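Local coordinates for conserved hypothetical protein TM0937 (Thermotoga maritima, PDB 2ESH) that is of unknown function but, as a member of the PadR-like family with a winged-helix fold, probably acts as a DNA-binding transcriptional regulator, at residues R10-W13 against L14-I18; K101-I104 against E105-E108; K25-H28 against G29-A33. One frame throughout, in Å; residues are numbered along the deposited sequence. Where two conformers were deposited one is given.

In the fold
Contacts 1 and 3 belong to the compact part of the chain and contact 2 to its long last helix. Contact 1 lies on helix 8-24, near the centre of the chain. Contact 3 is the turn that leads out of this helix into helix 29-37; the centres of the two contacts are 15 Å apart, and their nearest atoms about 5 Å. Contact 2 sits far along helix 84-116. Its centre is 21 Å from that of contact 1 and 33 Å from that of contact 3, and contacts 2 and 3 lie on opposite sides of the chain's centre. The bound calcium ion is about 14 Å from the side chain of His28 in contact 3.

Contact 1: R10-W13 against L14-I18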
loop_
_atom_site.group_PDB
_atom_site.type_symbol
_atom_site.label_atom_id
_atom_site.label_comp_id
_atom_site.label_asym_id
_atom_site.label_seq_id
_atom_site.Cartn_x
_atom_site.Cartn_y
_atom_site.Cartn_z
ATOM N N ARG A 10 -8.232 -5.271 -3.284
ATOM C CA ARG A 10 -8.099 -4.588 -1.979
ATOM C C ARG A 10 -6.729 -4.962 -1.316
ATOM O O ARG A 10 -5.992 -4.072 -0.806
ATOM C CB ARG A 10 -9.282 -5.041 -1.079
ATOM C CG ARG A 10 -9.672 -4.056 -0.023
ATOM C CD ARG A 10 -10.450 -4.662 1.167
ATOM N NE ARG A 10 -9.512 -5.505 1.881
ATOM C CZ ARG A 10 -8.757 -5.135 2.918
ATOM N NH1 ARG A 10 -8.870 -3.905 3.444
ATOM N NH2 ARG A 10 -7.894 -6.028 3.435
ATOM N N GLY A 11 -6.457 -6.284 -1.321
ATOM C CA GLY A 11 -5.144 -6.898 -1.058
ATOM C C GLY A 11 -3.962 -6.182 -1.733
ATOM O O GLY A 11 -3.031 -5.779 -1.067
ATOM N N TRP A 12 -4.097 -5.894 -3.030
ATOM C CA TRP A 12 -3.043 -5.327 -3.808
ATOM C C TRP A 12 -2.911 -3.868 -3.419
ATOM O O TRP A 12 -1.854 -3.318 -3.242
ATOM C CB TRP A 12 -3.400 -5.485 -5.297
ATOM C CG TRP A 12 -2.355 -4.883 -6.173
ATOM C CD1 TRP A 12 -1.212 -5.485 -6.558
ATOM C CD2 TRP A 12 -2.349 -3.570 -6.776
ATOM N NE1 TRP A 12 -0.455 -4.629 -7.344
ATOM C CE2 TRP A 12 -1.124 -3.452 -7.506
ATOM C CE3 TRP A 12 -3.252 -2.504 -6.794
ATOM C CZ2 TRP A 12 -0.790 -2.331 -8.278
ATOM C CZ3 TRP A 12 -2.928 -1.372 -7.564
ATOM C CH2 TRP A 12 -1.700 -1.284 -8.281
ATOM N N TRP A 13 -4.051 -3.248 -3.261
ATOM C CA TRP A 13 -4.100 -1.840 -2.949
ATOM C C TRP A 13 -3.607 -1.586 -1.513
ATOM O O TRP A 13 -2.957 -0.560 -1.249
ATOM C CB TRP A 13 -5.539 -1.367 -3.134
ATOM C CG TRP A 13 -5.644 0.113 -3.074
ATOM C CD1 TRP A 13 -5.914 0.865 -1.989
ATOM C CD2 TRP A 13 -5.400 1.009 -4.134
ATOM N NE1 TRP A 13 -5.946 2.195 -2.332
ATOM C CE2 TRP A 13 -5.602 2.309 -3.643
ATOM C CE3 TRP A 13 -5.102 0.839 -5.494
ATOM C CZ2 TRP A 13 -5.455 3.457 -4.453
ATOM C CZ3 TRP A 13 -4.951 2.005 -6.317
ATOM C CH2 TRP A 13 -5.120 3.273 -5.791
ATOM N N LEU A 14 -3.898 -2.505 -0.586
ATOM C CA LEU A 14 -3.327 -2.391 0.768
ATOM C C LEU A 14 -1.746 -2.558 0.811
ATOM O O LEU A 14 -1.014 -1.678 1.288
ATOM C CB LEU A 14 -4.046 -3.389 1.738
ATOM C CG LEU A 14 -3.698 -3.212 3.252
ATOM C CD1 LEU A 14 -4.106 -1.823 3.880
ATOM C CD2 LEU A 14 -4.264 -4.417 4.097
ATOM N N ALA A 15 -1.233 -3.662 0.273
ATOM C CA ALA A 15 0.229 -3.931 0.209
ATOM C C ALA A 15 0.956 -2.765 -0.425
ATOM O O ALA A 15 2.001 -2.368 0.065
ATOM C CB ALA A 15 0.509 -5.195 -0.553
ATOM N N SER A 16 0.390 -2.240 -1.521
ATOM C CA SER A 16 1.012 -1.218 -2.318
ATOM C C SER A 16 1.124 0.006 -1.501
ATOM O O SER A 16 2.162 0.641 -1.494
ATOM C CB SER A 16 0.219 -0.933 -3.612
ATOM O OG SER A 16 0.338 -2.149 -4.388
ATOM N N THR A 17 0.038 0.334 -0.799
ATOM C CA THR A 17 -0.023 1.567 -0.034
ATOM C C THR A 17 0.900 1.511 1.166
ATOM O O THR A 17 1.580 2.487 1.464
ATOM C CB THR A 17 -1.448 1.829 0.482
ATOM O OG1 THR A 17 -2.331 1.945 -0.638
ATOM C CG2 THR A 17 -1.476 3.086 1.296
ATOM N N ILE A 18 0.879 0.363 1.855
ATOM C CA ILE A 18 1.754 0.114 2.960
ATOM C C ILE A 18 3.228 0.181 2.608
ATOM O O ILE A 18 4.004 0.834 3.373
ATOM C CB ILE A 18 1.488 -1.172 3.700
ATOM C CG1 ILE A 18 0.129 -1.137 4.460
ATOM C CG2 ILE A 18 2.496 -1.309 4.797
ATOM C CD1 ILE A 18 -0.234 -2.609 5.083
#
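Ser16 turns its hydroxyl back onto the helix toward Trp12, with OG at chi1 -66°. The oxygen stands beside its own backbone N and opposite the carbonyl carbon. From there it reaches the carbonyl four residues earlier, and Ser16 OG donates to Trp12 O at 2.7 Å. The same carbonyl takes the usual helical N-H, Ser16 N to Trp12 O at 3.0 Å. The hydroxyl and the N-H arrive from opposite faces of the carbonyl plane. Thr17 was modelled in two conformers. In the given one OG1 lies 2.7 Å from Trp13 O, so this second hydroxyl bond is less sure. The backbone bond from Thr17 N to Trp13 O, at 3.2 Å, belongs to the helix itself.

Ser16 OG also sits over the centre of one face of the Trp12 ring, 3.7 Å from Trp12 CE2. In the given conformer Thr17 OG1 lies over a face of the Trp13 ring. Arg10 and Leu14 run side by side, with Arg10 NH2 4.0 Å from Leu14 CD2. The other terminal nitrogen, NH1, bonds to Met49 O.

Helix 8-24 packs here on several parts of the fold. Trp12 and Trp13 touch Leu97 of helix 84-116. Leu14 touches Val55 of helix 52-61 and Leu36 of helix 29-37. The chemistry implies that the buried Ser16 hydroxyl spends its hydrogen on a carbonyl of its own helix, while its side chain also touches Ile93 of helix 84-116.

Contact 2: K101-I104 against E105-E108; sequences KRRI and ETLE
Arg103 and Thr106 supply the one side-chain hydrogen bond between 101-104 and 105-108. Thr106 OG1 donates to Arg103 O at 2.7 Å. Its hydroxyl stands between its own backbone N and carbonyl carbon (chi1 61°), which turns it back toward the preceding turn. Arg103 O also accepts from Leu107 N at 3.2 Å, and both donors come from the same face of the carbonyl plane. The main backbone bonds are those of an alpha-helix, such as Glu108 N to Ile104 O at 2.8 Å.

The side chains touch each other loosely. Arg103 crosses Thr106 at about a right angle, with Arg103 CD 3.9 Å from Thr106 OG1. Ile104 CG2 is 4.3 Å from Glu108 CD. Glu105 CG packs more closely on the backbone, 3.2 Å from Lys101 O.

Across the two segments the charged ends do not touch. Lys101 NZ and Glu105 OE2 are 5.6 Å apart, so their attraction is probably weak. Arg102 instead forms a salt bridge with Asp99.

All this lies on helix 84-116, which follows the antiparallel strands 65-70 and 77-82. Its earlier part packs on helix 8-24 through Ile93, Leu97 and Met100. The 101-108 turns lie beyond those residues, at the surface.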
loop_
_atom_site.group_PDB
_atom_site.type_symbol
_atom_site.label_atom_id
_atom_site.label_comp_id
_atom_site.label_asym_id
_atom_site.label_seq_id
_atom_site.Cartn_x
_atom_site.Cartn_y
_atom_site.Cartn_z
ATOM N N LYS A 101 -4.674 3.864 -14.653
ATOM C CA LYS A 101 -5.101 5.204 -14.917
ATOM C C LYS A 101 -5.489 5.384 -16.388
ATOM O O LYS A 101 -6.440 6.087 -16.679
ATOM C CB LYS A 101 -4.072 6.266 -14.393
ATOM C CG LYS A 101 -4.149 7.561 -15.161
ATOM C CD LYS A 101 -3.211 8.615 -14.669
ATOM C CE LYS A 101 -1.793 8.464 -15.173
ATOM N NZ LYS A 101 -1.250 9.877 -15.041
ATOM N N ARG A 102 -4.774 4.731 -17.299
ATOM C CA ARG A 102 -5.052 4.814 -18.739
ATOM C C ARG A 102 -6.365 4.117 -18.998
ATOM O O ARG A 102 -7.212 4.584 -19.702
ATOM C CB ARG A 102 -3.943 4.123 -19.544
ATOM C CG ARG A 102 -3.896 4.396 -21.072
ATOM C CD ARG A 102 -2.672 3.623 -21.747
ATOM N NE ARG A 102 -1.455 3.770 -20.898
ATOM C CZ ARG A 102 -0.815 2.773 -20.257
ATOM N NH1 ARG A 102 -1.243 1.473 -20.295
ATOM N NH2 ARG A 102 0.236 3.118 -19.500
ATOM N N ARG A 103 -6.582 3.006 -18.341
ATOM C CA ARG A 103 -7.860 2.317 -18.542
ATOM C C ARG A 103 -9.090 3.170 -18.062
ATOM O O ARG A 103 -10.129 3.217 -18.722
ATOM C CB ARG A 103 -7.774 0.986 -17.849
ATOM C CG ARG A 103 -9.084 0.380 -17.594
ATOM C CD ARG A 103 -9.584 -0.055 -18.997
ATOM N NE ARG A 103 -10.878 -0.684 -19.096
ATOM C CZ ARG A 103 -11.324 -1.139 -20.277
ATOM N NH1 ARG A 103 -10.589 -1.014 -21.387
ATOM N NH2 ARG A 103 -12.502 -1.720 -20.378
ATOM N N ILE A 104 -8.936 3.878 -16.932
ATOM C CA ILE A 104 -9.993 4.714 -16.363
ATOM C C ILE A 104 -10.299 5.831 -17.357
ATOM O O ILE A 104 -11.472 6.205 -17.562
ATOM C CB ILE A 104 -9.554 5.288 -14.944
ATOM C CG1 ILE A 104 -9.622 4.197 -13.899
ATOM C CG2 ILE A 104 -10.424 6.468 -14.509
ATOM C CD1 ILE A 104 -8.801 4.545 -12.570
ATOM N N GLU A 105 -9.245 6.376 -17.971
ATOM C CA GLU A 105 -9.458 7.476 -18.906
ATOM C C GLU A 105 -10.090 7.024 -20.172
ATOM O O GLU A 105 -10.757 7.821 -20.789
ATOM C CB GLU A 105 -8.172 8.226 -19.255
ATOM C CG GLU A 105 -7.386 8.763 -18.089
ATOM C CD GLU A 105 -6.003 9.366 -18.574
ATOM O OE1 GLU A 105 -5.179 8.637 -19.294
ATOM O OE2 GLU A 105 -5.782 10.572 -18.208
ATOM N N THR A 106 -9.910 5.763 -20.581
ATOM C CA THR A 106 -10.618 5.306 -21.794
ATOM C C THR A 106 -12.110 5.169 -21.473
ATOM O O THR A 106 -12.903 5.501 -22.280
ATOM C CB THR A 106 -10.123 3.955 -22.413
ATOM O OG1 THR A 106 -10.315 2.921 -21.438
ATOM C CG2 THR A 106 -8.648 3.981 -22.714
ATOM N N LEU A 107 -12.468 4.701 -20.295
ATOM C CA LEU A 107 -13.866 4.681 -19.836
ATOM C C LEU A 107 -14.464 6.051 -19.691
ATOM O O LEU A 107 -15.525 6.268 -20.165
ATOM C CB LEU A 107 -13.942 4.117 -18.435
ATOM C CG LEU A 107 -13.716 2.653 -18.402
ATOM C CD1 LEU A 107 -14.001 2.240 -16.872
ATOM C CD2 LEU A 107 -14.668 1.956 -19.415
ATOM N N GLU A 108 -13.769 6.956 -19.011
ATOM C CA GLU A 108 -14.221 8.330 -18.839
ATOM C C GLU A 108 -14.677 8.893 -20.152
ATOM O O GLU A 108 -15.729 9.472 -20.187
ATOM C CB GLU A 108 -13.180 9.219 -18.219
ATOM C CG GLU A 108 -13.006 9.018 -16.778
ATOM C CD GLU A 108 -12.075 10.033 -16.188
ATOM O OE1 GLU A 108 -11.003 10.275 -16.703
ATOM O OE2 GLU A 108 -12.371 10.609 -15.162
#

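Contact 3: K25-H28 against G29-A33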
loop_
_atom_site.group_PDB
_atom_site.type_symbol
_atom_site.label_atom_id
_atom_site.label_comp_id
_atom_site.label_asym_id
_atom_site.label_seq_id
_atom_site.Cartn_x
_atom_site.Cartn_y
_atom_site.Cartn_z
ATOM N N LYS A 25 8.537 6.868 5.140
ATOM C CA LYS A 25 9.107 7.027 6.471
ATOM C C LYS A 25 9.123 5.686 7.189
ATOM O O LYS A 25 8.061 5.190 7.548
ATOM C CB LYS A 25 8.297 8.007 7.294
ATOM C CG LYS A 25 8.854 8.296 8.711
ATOM C CD LYS A 25 8.017 9.325 9.508
ATOM C CE LYS A 25 6.750 8.621 10.148
ATOM N NZ LYS A 25 5.651 9.550 10.748
ATOM N N PRO A 26 10.334 5.125 7.449
ATOM C CA PRO A 26 10.411 3.827 8.171
ATOM C C PRO A 26 9.647 3.961 9.517
ATOM O O PRO A 26 9.649 5.053 10.091
ATOM C CB PRO A 26 11.899 3.689 8.414
ATOM C CG PRO A 26 12.543 4.601 7.236
ATOM C CD PRO A 26 11.665 5.724 7.176
ATOM N N SER A 27 8.927 2.902 9.949
ATOM C CA SER A 27 8.070 3.012 11.116
ATOM C C SER A 27 7.532 1.702 11.595
ATOM O O SER A 27 7.793 0.653 11.010
ATOM C CB SER A 27 6.898 3.993 10.862
ATOM O OG SER A 27 6.245 4.369 12.107
ATOM N N HIS A 28 6.787 1.758 12.692
ATOM C CA HIS A 28 6.189 0.528 13.266
ATOM C C HIS A 28 4.702 0.372 12.873
ATOM O O HIS A 28 4.103 1.309 12.466
ATOM C CB HIS A 28 6.384 0.491 14.771
ATOM C CG HIS A 28 5.817 1.684 15.471
ATOM N ND1 HIS A 28 6.535 2.845 15.657
ATOM C CD2 HIS A 28 4.592 1.902 16.023
ATOM C CE1 HIS A 28 5.785 3.722 16.313
ATOM N NE2 HIS A 28 4.597 3.180 16.520
ATOM N N GLY A 29 4.179 -0.848 12.927
ATOM C CA GLY A 29 2.786 -1.153 12.880
ATOM C C GLY A 29 1.810 -0.101 13.376
ATOM O O GLY A 29 0.974 0.341 12.596
ATOM N N TYR A 30 1.931 0.335 14.639
ATOM C CA TYR A 30 0.951 1.272 15.216
ATOM C C TYR A 30 0.858 2.624 14.514
ATOM O O TYR A 30 -0.252 3.097 14.197
ATOM C CB TYR A 30 1.135 1.445 16.746
ATOM C CG TYR A 30 0.176 2.453 17.382
ATOM C CD1 TYR A 30 -1.177 2.097 17.706
ATOM C CD2 TYR A 30 0.612 3.746 17.651
ATOM C CE1 TYR A 30 -2.079 3.047 18.325
ATOM C CE2 TYR A 30 -0.255 4.716 18.253
ATOM C CZ TYR A 30 -1.584 4.378 18.586
ATOM O OH TYR A 30 -2.368 5.365 19.184
ATOM N N GLU A 31 2.002 3.260 14.279
ATOM C CA GLU A 31 2.025 4.554 13.617
ATOM C C GLU A 31 1.544 4.380 12.140
ATOM O O GLU A 31 0.862 5.242 11.602
ATOM C CB GLU A 31 3.408 5.149 13.683
ATOM C CG GLU A 31 3.492 6.580 13.282
ATOM C CD GLU A 31 3.597 6.814 11.719
ATOM O OE1 GLU A 31 3.984 5.879 11.006
ATOM O OE2 GLU A 31 3.342 7.942 11.229
ATOM N N LEU A 32 1.894 3.246 11.502
ATOM C CA LEU A 32 1.526 3.046 10.106
ATOM C C LEU A 32 0.033 3.095 9.946
ATOM O O LEU A 32 -0.456 3.637 8.954
ATOM C CB LEU A 32 2.123 1.755 9.523
ATOM C CG LEU A 32 3.569 2.113 9.144
ATOM C CD1 LEU A 32 4.552 0.957 9.085
ATOM C CD2 LEU A 32 3.660 3.038 7.917
ATOM N N ALA A 33 -0.678 2.566 10.935
ATOM C CA ALA A 33 -2.122 2.500 10.965
ATOM C C ALA A 33 -2.720 3.869 10.882
ATOM O O ALA A 33 -3.728 4.060 10.228
ATOM C CB ALA A 33 -2.568 1.830 12.241
#
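Glu31 OE1 is gripped from two sides of the sequence, by Ser27 OG in the loop and by Arg35 in a salt bridge one turn further along the helix. Ser27 OG donates to Glu31 OE1 at 2.9 Å, from above the carboxylate plane. The segment is the turn between helix 8-24 and helix 29-37 of a winged-helix domain, as in other PadR-like regulators. The other carboxylate oxygen, Glu31 OE2, makes a salt bridge with Lys25 NZ at 2.9 Å, although the position of OE2 is less sure. The two side chains cross at about a right angle. Glu31 thus joins the residue just after helix 8-24, the loop and the next helix. Two positive groups near its carboxylate would be expected to favour the charged form.

The His28 ring folds back beside Tyr30 and Glu31. Its CG stands between the backbone N and the carbonyl carbon (chi1 57°), which swings the ring over the residues that follow. Glu31 CB lies over one face in a CH-pi contact, 4.0 Å from the ring centroid and 26° off the normal. Tyr30 CB meets the ring at its edge, 3.6 Å from His28 CD2. On the backbone, Leu32 N donates to His28 O at 3.1 Å.

The turn is also tied to the wing. Ser27 bonds through its backbone to Tyr80 of strand 77-82, and the side chains of His28 and Tyr30 touch Arg77. Leu32 is buried against Leu21, Val22, Ile52 and Leu56. Its CD1 also packs against the loop backbone, 3.4 Å from His28 O and 3.8 Å from Ser27 O.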